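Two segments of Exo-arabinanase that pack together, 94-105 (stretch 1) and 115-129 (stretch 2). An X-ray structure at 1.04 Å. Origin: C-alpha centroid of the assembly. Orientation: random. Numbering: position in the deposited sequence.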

# COMPACT_ATOMS: atom_id res chain seq x y z
N SER A 94 24.40 -2.42 -1.71
CA SER A 94 24.93 -3.79 -1.52
C SER A 94 23.83 -4.85 -1.69
O SER A 94 24.16 -6.02 -1.58
CB SER A 94 25.57 -3.97 -0.13
OG SER A 94 24.57 -3.98 0.88
N PHE A 95 22.59 -4.46 -1.97
CA PHE A 95 21.46 -5.38 -2.06
C PHE A 95 21.09 -5.65 -3.52
O PHE A 95 20.71 -4.74 -4.29
CB PHE A 95 20.24 -4.83 -1.30
CG PHE A 95 20.49 -4.73 0.17
CD1 PHE A 95 20.13 -5.79 0.99
CD2 PHE A 95 21.07 -3.63 0.76
CE1 PHE A 95 20.35 -5.73 2.35
CE2 PHE A 95 21.31 -3.56 2.12
CZ PHE A 95 20.96 -4.62 2.92
N LYS A 96 21.27 -6.92 -3.92
CA LYS A 96 21.00 -7.31 -5.30
C LYS A 96 19.57 -7.11 -5.70
O LYS A 96 18.65 -7.19 -4.89
CB LYS A 96 21.31 -8.87 -5.44
CG LYS A 96 22.74 -9.17 -5.72
CD LYS A 96 22.97 -10.68 -5.83
CE LYS A 96 22.03 -11.29 -6.84
NZ LYS A 96 22.59 -12.67 -7.17
N LYS A 97 19.34 -6.94 -7.03
CA LYS A 97 18.04 -7.17 -7.63
C LYS A 97 17.44 -8.44 -7.08
O LYS A 97 18.16 -9.46 -6.98
CB LYS A 97 18.22 -7.28 -9.12
CG LYS A 97 16.96 -7.51 -9.93
CD LYS A 97 17.19 -7.53 -11.40
CE LYS A 97 17.94 -8.70 -12.00
NZ LYS A 97 17.65 -8.98 -13.49
N GLY A 98 16.17 -8.39 -6.74
CA GLY A 98 15.50 -9.57 -6.22
C GLY A 98 15.57 -9.71 -4.73
O GLY A 98 14.89 -10.59 -4.15
N THR A 99 16.38 -8.89 -4.03
CA THR A 99 16.21 -8.79 -2.60
C THR A 99 14.75 -8.47 -2.31
O THR A 99 14.17 -7.59 -2.93
CB THR A 99 17.09 -7.66 -2.05
OG1 THR A 99 18.48 -7.95 -2.27
CG2 THR A 99 16.88 -7.48 -0.55
N LEU A 100 14.13 -9.14 -1.36
CA LEU A 100 12.77 -8.93 -0.98
C LEU A 100 12.73 -8.09 0.28
O LEU A 100 13.32 -8.49 1.29
CB LEU A 100 12.04 -10.25 -0.79
CG LEU A 100 10.57 -10.12 -0.34
CD1 LEU A 100 9.68 -9.47 -1.39
CD2 LEU A 100 10.06 -11.50 0.04
N LEU A 101 12.07 -6.95 0.23
CA LEU A 101 11.98 -6.04 1.34
C LEU A 101 10.58 -6.07 1.97
O LEU A 101 9.58 -6.25 1.28
CB LEU A 101 12.30 -4.62 0.91
CG LEU A 101 13.66 -4.44 0.24
CD1 LEU A 101 13.83 -3.01 -0.25
CD2 LEU A 101 14.77 -4.82 1.22
N LEU A 102 10.56 -5.83 3.26
CA LEU A 102 9.33 -5.51 3.98
C LEU A 102 9.58 -4.22 4.75
O LEU A 102 10.55 -4.17 5.56
CB LEU A 102 8.83 -6.62 4.91
CG LEU A 102 7.55 -6.26 5.66
CD1 LEU A 102 6.63 -7.42 5.83
CD2 LEU A 102 7.83 -5.64 7.03
N ALA A 103 8.75 -3.22 4.54
CA ALA A 103 8.68 -2.07 5.42
C ALA A 103 7.41 -2.19 6.25
O ALA A 103 6.39 -2.70 5.78
CB ALA A 103 8.70 -0.77 4.67
N GLY A 104 7.40 -1.68 7.47
CA GLY A 104 6.21 -1.68 8.27
C GLY A 104 6.45 -1.02 9.59
O GLY A 104 7.62 -0.69 9.90
N SER A 105 5.41 -0.80 10.40
CA SER A 105 5.55 0.02 11.57
C SER A 105 5.59 -0.82 12.84
O SER A 105 4.65 -1.56 13.18
CB SER A 105 4.43 1.04 11.62
OG SER A 105 4.71 1.99 12.63
N ASP A 115 7.33 3.53 14.25
CA ASP A 115 8.68 3.39 13.74
C ASP A 115 8.63 2.52 12.49
O ASP A 115 8.47 1.29 12.58
CB ASP A 115 9.58 2.78 14.80
CG ASP A 115 11.00 2.63 14.44
OD1 ASP A 115 11.47 3.03 13.38
OD2 ASP A 115 11.77 2.07 15.32
N ILE A 116 8.73 3.16 11.34
CA ILE A 116 8.75 2.44 10.06
C ILE A 116 10.14 1.87 9.89
O ILE A 116 11.12 2.64 9.76
CB ILE A 116 8.35 3.34 8.89
CG1 ILE A 116 6.94 3.86 9.05
CG2 ILE A 116 8.53 2.58 7.58
CD1 ILE A 116 6.57 4.96 8.07
N VAL A 117 10.21 0.55 9.91
CA VAL A 117 11.45 -0.22 9.83
C VAL A 117 11.47 -1.01 8.52
O VAL A 117 10.43 -1.29 7.92
CB VAL A 117 11.61 -1.12 11.05
CG1 VAL A 117 11.81 -0.29 12.31
CG2 VAL A 117 10.49 -2.14 11.20
N LEU A 118 12.67 -1.36 8.11
CA LEU A 118 12.96 -2.07 6.88
C LEU A 118 13.68 -3.38 7.18
O LEU A 118 14.74 -3.36 7.81
CB LEU A 118 13.81 -1.20 5.91
CG LEU A 118 13.98 -1.78 4.52
CD1 LEU A 118 12.71 -1.77 3.75
CD2 LEU A 118 15.09 -1.01 3.80
N TYR A 119 13.11 -4.49 6.72
CA TYR A 119 13.64 -5.84 6.78
C TYR A 119 13.90 -6.33 5.36
O TYR A 119 13.25 -5.94 4.40
CB TYR A 119 12.63 -6.79 7.49
CG TYR A 119 12.75 -6.69 8.99
CD1 TYR A 119 13.41 -7.65 9.72
CD2 TYR A 119 12.24 -5.61 9.71
CE1 TYR A 119 13.55 -7.58 11.08
CE2 TYR A 119 12.38 -5.48 11.07
CZ TYR A 119 13.04 -6.47 11.77
OH TYR A 119 13.20 -6.29 13.13
N ALA A 120 14.89 -7.23 5.22
CA ALA A 120 15.24 -7.79 3.92
C ALA A 120 15.37 -9.30 4.02
O ALA A 120 15.84 -9.87 5.03
CB ALA A 120 16.55 -7.23 3.43
N SER A 121 15.01 -9.95 2.93
CA SER A 121 15.17 -11.36 2.73
C SER A 121 15.91 -11.63 1.43
O SER A 121 15.58 -11.03 0.39
CB SER A 121 13.78 -12.05 2.62
OG SER A 121 13.92 -13.41 2.24
N GLN A 122 16.93 -12.48 1.49
CA GLN A 122 17.69 -12.85 0.33
C GLN A 122 17.27 -14.18 -0.23
O GLN A 122 17.88 -14.61 -1.25
CB GLN A 122 19.18 -12.88 0.69
CG GLN A 122 19.70 -11.65 1.34
CD GLN A 122 19.53 -10.39 0.55
OE1 GLN A 122 19.39 -10.29 -0.70
NE2 GLN A 122 19.60 -9.32 1.31
N ASP A 123 16.27 -14.84 0.31
CA ASP A 123 15.86 -16.17 -0.07
C ASP A 123 14.39 -16.22 -0.34
O ASP A 123 13.68 -17.22 -0.02
CB ASP A 123 16.28 -17.21 1.01
CG ASP A 123 15.77 -16.86 2.40
OD1 ASP A 123 14.88 -15.99 2.55
OD2 ASP A 123 16.28 -17.49 3.36
N ASP A 124 13.88 -15.15 -0.98
CA ASP A 124 12.50 -15.15 -1.50
C ASP A 124 11.49 -15.25 -0.38
O ASP A 124 10.36 -15.71 -0.56
CB ASP A 124 12.27 -16.22 -2.59
CG ASP A 124 13.10 -16.01 -3.85
OD1 ASP A 124 13.47 -14.88 -4.10
OD2 ASP A 124 13.35 -16.96 -4.63
N GLY A 125 11.82 -14.69 0.80
CA GLY A 125 10.87 -14.62 1.89
C GLY A 125 10.92 -15.74 2.90
O GLY A 125 9.98 -15.84 3.72
N MET A 126 11.95 -16.58 2.87
CA MET A 126 12.07 -17.61 3.89
C MET A 126 12.65 -17.10 5.22
O MET A 126 12.20 -17.52 6.29
CB MET A 126 12.86 -18.79 3.37
CG MET A 126 12.24 -19.44 2.13
SD MET A 126 10.60 -20.10 2.36
CE MET A 126 10.85 -21.24 3.66
N THR A 127 13.65 -16.24 5.11
CA THR A 127 14.31 -15.67 6.27
C THR A 127 14.48 -14.18 6.09
O THR A 127 14.54 -13.66 4.97
CB THR A 127 15.66 -16.32 6.61
OG1 THR A 127 16.56 -16.06 5.53
CG2 THR A 127 15.50 -17.81 6.84
N TRP A 128 14.60 -13.47 7.21
CA TRP A 128 14.56 -11.99 7.24
C TRP A 128 15.63 -11.48 8.19
O TRP A 128 15.91 -12.08 9.24
CB TRP A 128 13.20 -11.49 7.76
CG TRP A 128 12.07 -11.94 6.91
CD1 TRP A 128 11.33 -13.08 7.04
CD2 TRP A 128 11.58 -11.28 5.77
NE1 TRP A 128 10.41 -13.07 6.03
CE2 TRP A 128 10.51 -12.01 5.23
CE3 TRP A 128 11.91 -10.05 5.13
CZ2 TRP A 128 9.83 -11.60 4.10
CZ3 TRP A 128 11.22 -9.65 4.02
CH2 TRP A 128 10.17 -10.41 3.51
N ASP A 129 16.15 -10.31 7.85
CA ASP A 129 17.06 -9.58 8.71
C ASP A 129 16.68 -8.09 8.71
O ASP A 129 16.33 -7.51 7.70
CB ASP A 129 18.50 -9.67 8.23
CG ASP A 129 19.05 -11.05 8.54
OD1 ASP A 129 19.40 -11.31 9.72
OD2 ASP A 129 19.07 -11.86 7.59
O HOH W 1 14.99 -12.73 -1.94

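Two neighbouring antiparallel strands are joined by their backbones at every second residue, while their side chains alternate between the two faces of the sheet. This pair of segments from Exo-arabinanase illustrates the rule.

Stretch 1 enters through a loop. The ring of Phe 95 presents its edge to the amide of Gln 122, with CD1 of Phe 95 3.6 Å from NE2 of Gln 122. A type II turn from Lys 96 to Thr 99 then redirects the chain, closed by a hydrogen bond of 3.0 Å from N of Thr 99 to O of Lys 96. Gly 98 suits this turn because its backbone angles would jam a CB against the preceding carbonyl. A water beside the turn lies 3.1 Å from O of Gly 98 and 2.9 Å from O of Ser 121, and accepts a hydrogen bond from N of Asp 124 at 2.8 Å. The hydroxyl of Thr 99 lies between two acceptors, OG1 being 3.0 Å from OE1 of Gln 122 and 2.7 Å from O of Lys 96.

At Leu 100 the regular ladder begins. Its N reaches O of Ser 121 at 3.0 Å, and N of Ser 121 returns a bond to O of Leu 100 at 2.8 Å. The side chain of Leu 100 packs against Trp 128, CD2 to CH2 3.6 Å, and its CD2 also lies 3.7 Å from CA of Gly 125, where a CB would sit tight against that methyl.

Leu 101 faces the other way. Paired with Ala 120 without backbone hydrogen bonds, it places CD2 3.7 Å from CB of Ala 120 and CB 4.0 Å from CD1 of Leu 118.

Leu 102 restores the pattern of paired hydrogen bonds: its N to O of Tyr 119 is 2.9 Å, and N of Tyr 119 to O of Leu 102 is 2.8 Å and nearly linear. Its CB rests 4.0 Å from CZ3 of Trp 128, extending the patch begun by Leu 100.

Ala 103 joins Leu 101 on its face, with CB 4.2 Å from CD1 of Leu 118. Gly 104 closes the last bonded pair, its N 3.1 Å from O of Val 117 and its O 2.9 Å from N of Val 117. At Ser 105, OG accepts a weak hydrogen bond from N of Asp 115 at 3.4 Å.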